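Putative sugar ABC transport system, substrate-binding protein (Bordetella parapertussis, PDB 5IX8) probably binds a sugar in the periplasm and delivers it to an ABC transporter. Local coordinates at residues 29-35 and 252-258; 115-119 and 260-265. All coordinates share one frame; numbering follows the deposited sequence.

Contact 1: residues 29-35 and 252-258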
loop_
_atom_site.group_PDB
_atom_site.type_symbol
_atom_site.label_atom_id
_atom_site.label_comp_id
_atom_site.label_asym_id
_atom_site.label_seq_id
_atom_site.Cartn_x
_atom_site.Cartn_y
_atom_site.Cartn_z
ATOM N N PHE A 29 3.611 6.022 0.046
ATOM C CA PHE A 29 3.420 4.677 0.583
ATOM C C PHE A 29 4.731 3.908 0.612
ATOM O O PHE A 29 5.225 3.561 1.688
ATOM C CB PHE A 29 2.356 3.922 -0.223
ATOM C CG PHE A 29 2.117 2.510 0.268
ATOM C CD1 PHE A 29 1.591 2.291 1.542
ATOM C CD2 PHE A 29 2.475 1.409 -0.508
ATOM C CE1 PHE A 29 1.377 0.997 2.034
ATOM C CE2 PHE A 29 2.241 0.099 -0.040
ATOM C CZ PHE A 29 1.688 -0.101 1.237
ATOM N N TYR A 30 5.285 3.566 -0.554
ATOM C CA TYR A 30 6.562 2.850 -0.498
ATOM C C TYR A 30 7.655 3.717 0.094
ATOM O O TYR A 30 8.564 3.197 0.765
ATOM C CB TYR A 30 7.008 2.366 -1.888
ATOM C CG TYR A 30 5.942 1.555 -2.599
ATOM C CD1 TYR A 30 5.600 0.267 -2.166
ATOM C CD2 TYR A 30 5.290 2.055 -3.720
ATOM C CE1 TYR A 30 4.603 -0.472 -2.822
ATOM C CE2 TYR A 30 4.267 1.298 -4.369
ATOM C CZ TYR A 30 3.956 0.042 -3.910
ATOM O OH TYR A 30 2.979 -0.718 -4.495
ATOM N N LYS A 31 7.608 5.027 -0.160
ATOM C CA LYS A 31 8.614 5.900 0.441
ATOM C C LYS A 31 8.483 5.902 1.963
ATOM O O LYS A 31 9.488 5.919 2.680
ATOM C CB LYS A 31 8.500 7.326 -0.144
ATOM C CG LYS A 31 9.668 8.212 0.233
ATOM C CD LYS A 31 9.444 9.701 -0.139
ATOM C CE LYS A 31 9.171 9.844 -1.583
ATOM N NZ LYS A 31 8.917 11.255 -2.011
ATOM N N GLY A 32 7.244 5.862 2.476
ATOM C CA GLY A 32 7.039 5.677 3.908
ATOM C C GLY A 32 7.624 4.378 4.437
ATOM O O GLY A 32 8.266 4.349 5.497
ATOM N N ILE A 33 7.369 3.272 3.742
ATOM C CA ILE A 33 7.962 2.011 4.169
ATOM C C ILE A 33 9.477 2.133 4.236
ATOM O O ILE A 33 10.109 1.749 5.235
ATOM C CB ILE A 33 7.534 0.868 3.237
ATOM C CG1 ILE A 33 6.019 0.695 3.278
ATOM C CG2 ILE A 33 8.300 -0.392 3.616
ATOM C CD1 ILE A 33 5.531 -0.320 2.276
ATOM N N ALA A 34 10.080 2.705 3.186
ATOM C CA ALA A 34 11.537 2.856 3.150
ATOM C C ALA A 34 12.029 3.737 4.293
ATOM O O ALA A 34 12.999 3.384 4.966
ATOM C CB ALA A 34 11.993 3.429 1.808
ATOM N N TYR A 35 11.340 4.864 4.552
ATOM C CA TYR A 35 11.690 5.712 5.692
ATOM C C TYR A 35 11.575 4.941 7.016
ATOM O O TYR A 35 12.454 5.036 7.886
ATOM C CB TYR A 35 10.800 6.961 5.734
ATOM C CG TYR A 35 11.004 7.687 7.030
ATOM C CD1 TYR A 35 12.184 8.398 7.262
ATOM C CD2 TYR A 35 10.049 7.621 8.054
ATOM C CE1 TYR A 35 12.403 9.009 8.490
ATOM C CE2 TYR A 35 10.263 8.235 9.282
ATOM C CZ TYR A 35 11.450 8.946 9.480
ATOM O OH TYR A 35 11.703 9.602 10.669
ATOM N N GLU A 252 -2.888 4.465 4.737
ATOM C CA GLU A 252 -1.943 3.367 4.534
ATOM C C GLU A 252 -0.653 3.721 5.259
ATOM O O GLU A 252 0.148 4.528 4.755
ATOM C CB GLU A 252 -1.701 3.123 3.053
ATOM C CG GLU A 252 -2.968 2.573 2.393
ATOM C CD GLU A 252 -2.741 2.102 0.964
ATOM O OE1 GLU A 252 -1.959 1.144 0.753
ATOM O OE2 GLU A 252 -3.332 2.700 0.038
ATOM N N PRO A 253 -0.449 3.216 6.447
ATOM C CA PRO A 253 0.654 3.686 7.306
ATOM C C PRO A 253 1.989 3.019 6.971
ATOM O O PRO A 253 2.475 2.141 7.666
ATOM C CB PRO A 253 0.157 3.318 8.706
ATOM C CG PRO A 253 -0.642 2.115 8.486
ATOM C CD PRO A 253 -1.359 2.319 7.173
ATOM N N GLY A 254 2.595 3.464 5.864
ATOM C CA GLY A 254 3.825 2.842 5.394
ATOM C C GLY A 254 4.940 2.941 6.421
ATOM O O GLY A 254 5.770 2.041 6.530
ATOM N N VAL A 255 5.003 4.071 7.140
ATOM C CA VAL A 255 6.109 4.298 8.063
ATOM C C VAL A 255 6.084 3.244 9.153
ATOM O O VAL A 255 7.101 2.616 9.437
ATOM C CB VAL A 255 6.052 5.712 8.664
ATOM C CG1 VAL A 255 7.082 5.853 9.785
ATOM C CG2 VAL A 255 6.299 6.770 7.589
ATOM N N ILE A 256 4.914 2.993 9.748
ATOM C CA ILE A 256 4.901 1.986 10.818
ATOM C C ILE A 256 5.178 0.588 10.244
ATOM O O ILE A 256 5.816 -0.245 10.912
ATOM C CB ILE A 256 3.608 2.045 11.668
ATOM C CG1 ILE A 256 3.828 1.237 12.963
ATOM C CG2 ILE A 256 2.392 1.518 10.914
ATOM C CD1 ILE A 256 2.759 1.380 14.008
HETATM N N MSE A 257 4.778 0.322 8.992
HETATM C CA MSE A 257 5.058 -0.987 8.404
HETATM C C MSE A 257 6.555 -1.194 8.304
HETATM O O MSE A 257 7.056 -2.283 8.618
HETATM C CB MSE A 257 4.443 -1.140 7.020
HETATM C CG MSE A 257 2.938 -1.123 7.005
HETATM SE SE MSE A 257 2.279 -1.224 5.135
HETATM C CE MSE A 257 0.555 -0.442 5.477
ATOM N N GLY A 258 7.272 -0.136 7.901
ATOM C CA GLY A 258 8.725 -0.229 7.812
ATOM C C GLY A 258 9.376 -0.463 9.164
ATOM O O GLY A 258 10.291 -1.272 9.287
#
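With CG set anti to the backbone N (chi1 179°), the Phe29 ring swings off its helix toward Glu252 and Met257, while CG of Glu252, anti to its own carbonyl carbon, leads an extended chain back to that ring. They flank a close helix pair in which Gly254 and Gly258, one turn apart, form a GxxxG motif facing helix 29-35. The axes approach to 6.4 Å and cross at -35°, a right-handed, roughly parallel crossing that resembles GASright pairs of membrane helices. Without side chains, Gly254 and Gly258 let their helix lie directly against the carbonyls of Phe29 and Ile33, and Gly32 meets the same interface from the other helix. Backbones therefore touch, and the polar contacts across are CA-H...O, with no conventional hydrogen bond: CA of Val255 lies 3.4 Å from O of Gly32.

Glu252 OE1 stands 3.6 Å above one face of the Phe29 ring, toward its rim; the carboxylate is held by Arg158 and Ser231, which probably ease its charge beside the aromatic. CE of selenomethionine Met257 sits at the ring edge, 3.8 Å from Phe29 CE1, and its SE makes an oblique Met-aromatic contact, 5.0 Å from the ring centroid. At the far end, Val255 CG1 meets the edge of the Tyr35 ring, 3.9 Å from CD2. In the tightest backbone approach, CA of Ile33 comes 3.2 Å from O of Gly254, with 142° at the hydrogen.

Contact 2: residues 115-119 and 260-265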
loop_
_atom_site.group_PDB
_atom_site.type_symbol
_atom_site.label_atom_id
_atom_site.label_comp_id
_atom_site.label_asym_id
_atom_site.label_seq_id
_atom_site.Cartn_x
_atom_site.Cartn_y
_atom_site.Cartn_z
ATOM N N ALA A 115 9.348 -15.401 3.941
ATOM C CA ALA A 115 9.469 -15.756 5.360
ATOM C C ALA A 115 8.299 -15.206 6.167
ATOM O O ALA A 115 7.629 -15.953 6.900
ATOM C CB ALA A 115 10.805 -15.259 5.922
ATOM N N PHE A 116 8.025 -13.901 6.022
ATOM C CA PHE A 116 6.839 -13.284 6.609
ATOM C C PHE A 116 6.629 -11.951 5.914
ATOM O O PHE A 116 7.474 -11.483 5.148
ATOM C CB PHE A 116 6.948 -13.081 8.141
ATOM C CG PHE A 116 8.037 -12.121 8.553
ATOM C CD1 PHE A 116 9.336 -12.573 8.761
ATOM C CD2 PHE A 116 7.776 -10.763 8.676
ATOM C CE1 PHE A 116 10.354 -11.671 9.127
ATOM C CE2 PHE A 116 8.766 -9.879 9.076
ATOM C CZ PHE A 116 10.060 -10.321 9.279
ATOM N N GLY A 117 5.480 -11.343 6.192
ATOM C CA GLY A 117 5.155 -10.056 5.624
ATOM C C GLY A 117 4.604 -9.100 6.666
ATOM O O GLY A 117 4.152 -9.497 7.742
ATOM N N VAL A 118 4.665 -7.814 6.329
ATOM C CA VAL A 118 4.015 -6.771 7.112
ATOM C C VAL A 118 3.277 -5.926 6.104
ATOM O O VAL A 118 3.911 -5.319 5.230
ATOM C CB VAL A 118 5.012 -5.901 7.904
ATOM C CG1 VAL A 118 4.260 -4.791 8.605
ATOM C CG2 VAL A 118 5.813 -6.735 8.930
ATOM N N LEU A 119 1.948 -5.905 6.194
ATOM C CA LEU A 119 1.187 -5.160 5.182
ATOM C C LEU A 119 -0.150 -4.760 5.788
ATOM O O LEU A 119 -0.193 -4.385 6.959
ATOM C CB LEU A 119 1.063 -5.980 3.883
ATOM C CG LEU A 119 0.460 -7.400 3.895
ATOM C CD1 LEU A 119 -0.073 -7.703 2.488
ATOM C CD2 LEU A 119 1.463 -8.478 4.276
ATOM N N LEU A 260 8.000 -1.863 11.761
ATOM C CA LEU A 260 7.684 -3.221 12.163
ATOM C C LEU A 260 8.535 -4.240 11.425
ATOM O O LEU A 260 8.949 -5.227 12.013
ATOM C CB LEU A 260 6.203 -3.502 11.940
ATOM C CG LEU A 260 5.266 -2.719 12.838
ATOM C CD1 LEU A 260 3.818 -2.840 12.348
ATOM C CD2 LEU A 260 5.383 -3.166 14.310
ATOM N N ILE A 261 8.815 -4.021 10.145
ATOM C CA ILE A 261 9.688 -4.959 9.431
ATOM C C ILE A 261 11.029 -5.113 10.143
ATOM O O ILE A 261 11.549 -6.226 10.306
ATOM C CB ILE A 261 9.845 -4.495 7.968
ATOM C CG1 ILE A 261 8.536 -4.845 7.206
ATOM C CG2 ILE A 261 11.067 -5.132 7.329
ATOM C CD1 ILE A 261 8.371 -4.085 5.894
ATOM N N VAL A 262 11.611 -4.004 10.585
ATOM C CA VAL A 262 12.887 -4.073 11.300
ATOM C C VAL A 262 12.733 -4.830 12.618
ATOM O O VAL A 262 13.560 -5.696 12.968
ATOM C CB VAL A 262 13.443 -2.655 11.522
ATOM C CG1 VAL A 262 14.664 -2.677 12.449
ATOM C CG2 VAL A 262 13.795 -2.038 10.174
ATOM N N GLN A 263 11.686 -4.500 13.389
ATOM C CA GLN A 263 11.536 -5.141 14.697
ATOM C C GLN A 263 11.243 -6.635 14.565
ATOM O O GLN A 263 11.693 -7.441 15.401
ATOM C CB GLN A 263 10.439 -4.441 15.506
ATOM C CG GLN A 263 10.882 -3.031 15.945
ATOM C CD GLN A 263 12.022 -3.103 16.951
ATOM O OE1 GLN A 263 12.147 -4.085 17.671
ATOM N NE2 GLN A 263 12.872 -2.079 16.988
ATOM N N TYR A 264 10.485 -7.022 13.531
ATOM C CA TYR A 264 10.219 -8.437 13.292
ATOM C C TYR A 264 11.475 -9.153 12.819
ATOM O O TYR A 264 11.746 -10.299 13.240
ATOM C CB TYR A 264 9.098 -8.614 12.243
ATOM C CG TYR A 264 7.668 -8.492 12.750
ATOM C CD1 TYR A 264 7.226 -7.341 13.423
ATOM C CD2 TYR A 264 6.759 -9.535 12.543
ATOM C CE1 TYR A 264 5.932 -7.249 13.890
ATOM C CE2 TYR A 264 5.438 -9.458 12.998
ATOM C CZ TYR A 264 5.033 -8.322 13.670
ATOM O OH TYR A 264 3.734 -8.240 14.118
ATOM N N ALA A 265 12.245 -8.502 11.926
ATOM C CA ALA A 265 13.462 -9.132 11.400
ATOM C C ALA A 265 14.475 -9.412 12.513
ATOM O O ALA A 265 15.132 -10.472 12.506
ATOM C CB ALA A 265 14.100 -8.261 10.308
#
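Strand 116-119 and helix 260-265 run nearly antiparallel, their directions 155° apart and their axes 9.0 Å from each other at closest approach. The CA atoms of Val118 and Ile261, 6.4 Å apart, are the closest CA pair. No hydrogen bond joins the two; the strand spends its backbone groups on its neighbours, pairing with Ser104 on one edge and with Phe289 on the other. Phe116 and Val118, two residues apart, present the same strand face to the helix, with Gly117 between them.

Phe116 takes the crowded position, CG between the backbone N and the carbonyl carbon (chi1 64°), which sends the ring out from the strand to the helix surface. The far atoms of the ring meet the helix obliquely, CE2 3.4 Å from Tyr264 CB and CZ 3.9 Å from Ala265 N. The two rings are neither stacked nor edge-to-face: their centroids lie 5.8 Å apart and the planes meet at 33°. Tyr264 is buried, and its hydroxyl is satisfied by a hydrogen bond with Pro276 O. Farther along, the compact beta-branched Val118 fits between two helix side chains, its CG2 3.7 Å from CG1 of Ile261 and its CG1 4.1 Å from CB of Leu260. Branched and aromatic apolar groups thus fill the layer between a helix and a parallel sheet, as in the Rossmann-like alpha/beta/alpha lobes of type I periplasmic binding proteins.

After strand 17-22 the chain forms helix 28-43, and later strand 116-119 of the same lobe's parallel sheet. It next builds much of the second lobe, and strand 246-250 leads through Glu252 and Pro253 into helix 254-270. Contact 1 closes a loop with 216 residues between its segments, contact 2 one with 140. The two loops cross, since their segments alternate along the chain. Helix 254-270 serves both, its start against helix 28-43 and its next turns against the sheet. The contacts also touch directly: Met257 O lies 3.8 Å from Val118 CG1. Together they fasten the returning chain to the first lobe.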